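Carbohydrate oxidase (Microdochium nivale, PDB 3RJA) oxidises the C1 hydroxyl of mono-, oligo- and polysaccharides to the lactone with its flavin cofactor, passing the electrons to molecular oxygen to give hydrogen peroxide. Local coordinates at residues K228-V233 against K335-Y340; P431-D434 against K440-Y443. All coordinates share one frame; numbering follows the deposited sequence.

Contact 1 (K228-V233 against K335-Y340); sequences KGIEAV and KNFVDY. With ZN (zinc ion), chain F.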
loop_
_atom_site.group_PDB
_atom_site.type_symbol
_atom_site.label_atom_id
_atom_site.label_comp_id
_atom_site.label_asym_id
_atom_site.label_seq_id
_atom_site.Cartn_x
_atom_site.Cartn_y
_atom_site.Cartn_z
ATOM N N LYS A 228 -19.013 -6.051 21.058
ATOM C CA LYS A 228 -18.171 -6.075 22.256
ATOM C C LYS A 228 -16.709 -6.396 21.936
ATOM O O LYS A 228 -15.820 -5.912 22.615
ATOM C CB LYS A 228 -18.681 -7.096 23.284
ATOM C CG LYS A 228 -19.999 -6.753 23.988
ATOM C CD LYS A 228 -20.294 -7.819 25.078
ATOM C CE LYS A 228 -21.795 -8.175 25.239
ATOM N NZ LYS A 228 -22.681 -7.013 25.592
ATOM N N GLY A 229 -16.467 -7.239 20.930
ATOM C CA GLY A 229 -15.109 -7.652 20.610
ATOM C C GLY A 229 -14.340 -6.524 19.935
ATOM O O GLY A 229 -13.218 -6.224 20.308
ATOM N N ILE A 230 -14.961 -5.884 18.952
ATOM C CA ILE A 230 -14.345 -4.753 18.292
ATOM C C ILE A 230 -14.093 -3.600 19.271
ATOM O O ILE A 230 -13.055 -2.949 19.176
ATOM C CB ILE A 230 -15.158 -4.264 17.059
ATOM C CG1 ILE A 230 -15.192 -5.362 15.990
ATOM C CG2 ILE A 230 -14.551 -2.915 16.505
ATOM C CD1 ILE A 230 -16.350 -5.230 14.999
ATOM N N GLU A 231 -15.013 -3.365 20.218
ATOM C CA GLU A 231 -14.798 -2.314 21.241
ATOM C C GLU A 231 -13.552 -2.696 22.048
ATOM O O GLU A 231 -12.672 -1.868 22.292
ATOM C CB GLU A 231 -16.034 -2.157 22.180
ATOM C CG GLU A 231 -15.690 -1.565 23.614
ATOM C CD GLU A 231 -15.675 -0.022 23.597
ATOM O OE1 GLU A 231 -16.224 0.560 22.631
ATOM O OE2 GLU A 231 -15.125 0.614 24.524
ATOM N N ALA A 232 -13.474 -3.958 22.460
ATOM C CA ALA A 232 -12.363 -4.412 23.306
ATOM C C ALA A 232 -11.019 -4.294 22.579
ATOM O O ALA A 232 -10.002 -3.935 23.168
ATOM C CB ALA A 232 -12.605 -5.879 23.785
ATOM N N VAL A 233 -11.015 -4.582 21.286
ATOM C CA VAL A 233 -9.763 -4.500 20.523
ATOM C C VAL A 233 -9.354 -3.034 20.387
ATOM O O VAL A 233 -8.174 -2.720 20.511
ATOM C CB VAL A 233 -9.863 -5.201 19.156
ATOM C CG1 VAL A 233 -8.540 -5.028 18.346
ATOM C CG2 VAL A 233 -10.221 -6.707 19.341
ATOM N N LYS A 335 -21.659 0.117 15.358
ATOM C CA LYS A 335 -23.015 -0.416 15.338
ATOM C C LYS A 335 -23.460 -0.642 13.900
ATOM O O LYS A 335 -23.951 -1.712 13.577
ATOM C CB LYS A 335 -23.995 0.519 16.083
ATOM C CG LYS A 335 -25.386 -0.136 16.352
ATOM C CD LYS A 335 -26.417 0.909 16.860
ATOM C CE LYS A 335 -25.799 1.850 17.924
ATOM N NZ LYS A 335 -26.742 2.860 18.498
ATOM N N ASN A 336 -23.270 0.366 13.043
ATOM C CA ASN A 336 -23.694 0.284 11.644
ATOM C C ASN A 336 -22.825 -0.738 10.930
ATOM O O ASN A 336 -23.321 -1.511 10.128
ATOM C CB ASN A 336 -23.561 1.647 10.937
ATOM C CG ASN A 336 -24.472 2.704 11.523
ATOM O OD1 ASN A 336 -25.397 2.377 12.265
ATOM N ND2 ASN A 336 -24.220 3.980 11.201
ATOM N N PHE A 337 -21.532 -0.746 11.237
ATOM C CA PHE A 337 -20.605 -1.694 10.611
ATOM C C PHE A 337 -21.052 -3.143 10.850
ATOM O O PHE A 337 -21.136 -3.941 9.923
ATOM C CB PHE A 337 -19.173 -1.480 11.132
ATOM C CG PHE A 337 -18.171 -2.463 10.580
ATOM C CD1 PHE A 337 -17.959 -3.694 11.199
ATOM C CD2 PHE A 337 -17.436 -2.152 9.455
ATOM C CE1 PHE A 337 -17.026 -4.612 10.705
ATOM C CE2 PHE A 337 -16.500 -3.069 8.948
ATOM C CZ PHE A 337 -16.298 -4.291 9.578
ATOM N N VAL A 338 -21.323 -3.469 12.113
ATOM C CA VAL A 338 -21.739 -4.813 12.525
ATOM C C VAL A 338 -23.142 -5.206 12.002
ATOM O O VAL A 338 -23.352 -6.375 11.652
ATOM C CB VAL A 338 -21.598 -4.975 14.060
ATOM C CG1 VAL A 338 -22.216 -6.284 14.551
ATOM C CG2 VAL A 338 -20.080 -4.916 14.457
ATOM N N ASP A 339 -24.074 -4.241 11.944
ATOM C CA ASP A 339 -25.398 -4.466 11.323
ATOM C C ASP A 339 -25.244 -4.987 9.877
ATOM O O ASP A 339 -25.804 -6.032 9.513
ATOM C CB ASP A 339 -26.244 -3.181 11.357
ATOM C CG ASP A 339 -26.939 -2.951 12.720
ATOM O OD1 ASP A 339 -27.012 -3.869 13.564
ATOM O OD2 ASP A 339 -27.426 -1.834 12.942
ATOM N N TYR A 340 -24.438 -4.267 9.081
ATOM C CA TYR A 340 -24.163 -4.619 7.689
ATOM C C TYR A 340 -23.410 -5.939 7.593
ATOM O O TYR A 340 -23.726 -6.784 6.774
ATOM C CB TYR A 340 -23.323 -3.491 7.065
ATOM C CG TYR A 340 -23.371 -3.410 5.553
ATOM C CD1 TYR A 340 -22.480 -4.132 4.761
ATOM C CD2 TYR A 340 -24.312 -2.600 4.918
ATOM C CE1 TYR A 340 -22.527 -4.044 3.353
ATOM C CE2 TYR A 340 -24.358 -2.484 3.536
ATOM C CZ TYR A 340 -23.460 -3.211 2.760
ATOM O OH TYR A 340 -23.525 -3.108 1.391
HETATM ZN ZN ZN F . -14.127 -0.063 26.048
#
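Ile230 meets Val338 because its CG1 branch lies anti to the carbonyl carbon (chi1 -64°) and the chain then runs on extended (chi2 158°), carrying CD1 out from its own helix, while Val338 turns CG2 to the Ile230 side. This is helix-helix packing between 223-239 and 332-345, two helices that pack against the eight-stranded antiparallel sheet of the enzyme. Ile230 CD1 rests 3.8 Å from Val338 CG2, the two side chains passing alongside one another, antiparallel. The same methyl comes to 4.4 Å from Phe337 CE1, meeting the ring obliquely. Ile230 alone spans the gap from segment 228-233; its CA stands 9.4 Å from Val338 CA. A long, branched apolar chain suits the place, and a short, branched valine faces it. Phe337 also stacks on Trp409 and meets Tyr355 edge-to-face, which places its ring among other aromatics. Trp220 and Ile329 also pack on Ile230, in a contact whose three touching residues are all buried. One residue further along, the polar face of the first helix carries a zinc ion: Glu231 bends at chi2, Asp235 supplies a second carboxylate one turn on, and Glu231 OE2 binds the zinc at 1.9 Å.

Contact 2 (P431-D434 against K440-Y443); sequences PRMD and KVYY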
loop_
_atom_site.group_PDB
_atom_site.type_symbol
_atom_site.label_atom_id
_atom_site.label_comp_id
_atom_site.label_asym_id
_atom_site.label_seq_id
_atom_site.Cartn_x
_atom_site.Cartn_y
_atom_site.Cartn_z
ATOM N N PRO A 431 -10.995 3.691 -7.586
ATOM C CA PRO A 431 -11.133 4.667 -8.692
ATOM C C PRO A 431 -12.521 5.256 -8.840
ATOM O O PRO A 431 -12.705 6.164 -9.670
ATOM C CB PRO A 431 -10.786 3.855 -9.931
ATOM C CG PRO A 431 -11.209 2.419 -9.558
ATOM C CD PRO A 431 -10.883 2.303 -8.072
ATOM N N ARG A 432 -13.495 4.777 -8.064
ATOM C CA ARG A 432 -14.884 5.274 -8.251
ATOM C C ARG A 432 -15.178 6.542 -7.437
ATOM O O ARG A 432 -16.163 6.619 -6.702
ATOM C CB ARG A 432 -15.906 4.159 -7.989
ATOM C CG ARG A 432 -15.885 3.117 -9.113
ATOM C CD ARG A 432 -16.700 1.856 -8.759
ATOM N NE ARG A 432 -18.147 2.087 -8.698
ATOM C CZ ARG A 432 -18.861 2.274 -7.580
ATOM N NH1 ARG A 432 -18.297 2.286 -6.360
ATOM N NH2 ARG A 432 -20.182 2.446 -7.676
ATOM N N MET A 433 -14.272 7.513 -7.552
ATOM C CA MET A 433 -14.411 8.832 -6.942
ATOM C C MET A 433 -13.780 9.866 -7.904
ATOM O O MET A 433 -12.746 9.584 -8.528
ATOM C CB MET A 433 -13.697 8.882 -5.588
ATOM C CG MET A 433 -14.281 7.968 -4.466
ATOM S SD MET A 433 -13.307 8.019 -2.906
ATOM C CE MET A 433 -11.749 7.302 -3.406
ATOM N N ASP A 434 -14.390 11.048 -8.037
ATOM C CA ASP A 434 -13.838 12.047 -8.922
ATOM C C ASP A 434 -12.546 12.599 -8.307
ATOM O O ASP A 434 -12.281 12.361 -7.126
ATOM C CB ASP A 434 -14.862 13.141 -9.277
ATOM C CG ASP A 434 -15.212 14.069 -8.102
ATOM O OD1 ASP A 434 -14.387 14.344 -7.211
ATOM O OD2 ASP A 434 -16.348 14.585 -8.106
ATOM N N LYS A 440 -9.347 14.641 -1.678
ATOM C CA LYS A 440 -9.756 15.156 -0.374
ATOM C C LYS A 440 -9.694 14.056 0.692
ATOM O O LYS A 440 -9.223 14.300 1.777
ATOM C CB LYS A 440 -11.161 15.775 -0.425
ATOM C CG LYS A 440 -11.473 16.742 0.741
ATOM C CD LYS A 440 -12.991 17.023 0.850
ATOM C CE LYS A 440 -13.716 15.822 1.480
ATOM N NZ LYS A 440 -14.883 15.337 0.677
ATOM N N VAL A 441 -10.173 12.848 0.390
ATOM C CA VAL A 441 -10.172 11.799 1.416
ATOM C C VAL A 441 -8.821 11.095 1.523
ATOM O O VAL A 441 -8.469 10.613 2.610
ATOM C CB VAL A 441 -11.346 10.774 1.250
ATOM C CG1 VAL A 441 -12.690 11.470 1.419
ATOM C CG2 VAL A 441 -11.281 10.025 -0.123
ATOM N N TYR A 442 -8.058 11.036 0.416
ATOM C CA TYR A 442 -6.750 10.365 0.449
ATOM C C TYR A 442 -5.682 11.172 1.202
ATOM O O TYR A 442 -4.719 10.591 1.734
ATOM C CB TYR A 442 -6.201 10.075 -0.966
ATOM C CG TYR A 442 -6.866 8.972 -1.807
ATOM C CD1 TYR A 442 -7.469 7.849 -1.246
ATOM C CD2 TYR A 442 -6.824 9.065 -3.198
ATOM C CE1 TYR A 442 -8.054 6.847 -2.082
ATOM C CE2 TYR A 442 -7.408 8.130 -4.014
ATOM C CZ TYR A 442 -8.004 7.019 -3.470
ATOM O OH TYR A 442 -8.500 6.119 -4.367
ATOM N N TYR A 443 -5.821 12.507 1.218
ATOM C CA TYR A 443 -4.747 13.350 1.719
ATOM C C TYR A 443 -5.087 14.289 2.895
ATOM O O TYR A 443 -4.203 14.936 3.391
ATOM C CB TYR A 443 -4.090 14.122 0.572
ATOM C CG TYR A 443 -3.461 13.222 -0.471
ATOM C CD1 TYR A 443 -2.420 12.337 -0.131
ATOM C CD2 TYR A 443 -3.933 13.220 -1.792
ATOM C CE1 TYR A 443 -1.852 11.475 -1.106
ATOM C CE2 TYR A 443 -3.378 12.364 -2.748
ATOM C CZ TYR A 443 -2.343 11.507 -2.397
ATOM O OH TYR A 443 -1.791 10.699 -3.355
#
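The berberine-like region of the enzyme contains a helix, 435-443, whose last turn is packed against the loop that leads into it, and Met433 makes the connection. Its side chain reaches toward Val441 tip to tip, with Met433 SD 4.0 Å from Val441 CG2. Beyond the sulfur the chain bends (chi3 -65°), which swings the terminal methyl onto the phenol end of Tyr442. There Met433 CE lies 3.6 Å from Tyr442 OH, approaching the ring at a slant. The ring carbon Tyr442 CZ is 3.8 Å from Met433 CE. Methionine suits this position because it is long enough to reach from the loop to the helix and flexible enough to turn at the sulfur, so that one side chain serves two different neighbours.

The loop becomes helix at Asp434, which occupies the N-cap: its OD1 accepts a hydrogen bond from Tyr437 N and so satisfies an amide of the first turn, a common task for aspartate at a helix start. Two residues earlier, Arg432 is the centre of an inverse gamma turn, marked by a weak hydrogen bond from Met433 N to Pro431 O (3.0 Å). The turn redirects the chain, and the arginine side chain leads away from the contact to a salt bridge with Asp407.

Tyr442 has a second role at its polar end. An aromatic residue with a hydroxyl fits well here, the ring lying beside the methionine methyl and the oxygen meeting polar groups inside the protein. Gln467 NE2 bonds Met433 O, and the OE1 of the same amide hydrogen-bonds to the tyrosine hydroxyl, so one glutamine side chain links helix and loop. Asp430 N is a further hydrogen-bond partner of Tyr442 OH.

In the fold
From the N terminus the chain first builds much of the flavin-binding part, then enters the eight-stranded antiparallel sheet at strand 211-217. Helix 223-239 follows, and contact 1 closes when helix 332-345 packs on it; 101 residues separate segments 228-233 and 335-340, among them strands 245-251, 258-264, 286-293 and 318-326. The chain then adds strands 352-359 and 384-392, helix 403-414 and short strand 422-423. Only afterwards does contact 2 close a local loop, with five helical residues between its segments. The two are therefore in series, neither nested nor crossed. Their centres are 26 Å apart: contact 1 joins two helices packed on the sheet, whereas contact 2 holds the end of helix 435-443 to the loop before it, with the Tyr442 side chain about 10 Å from the flavin.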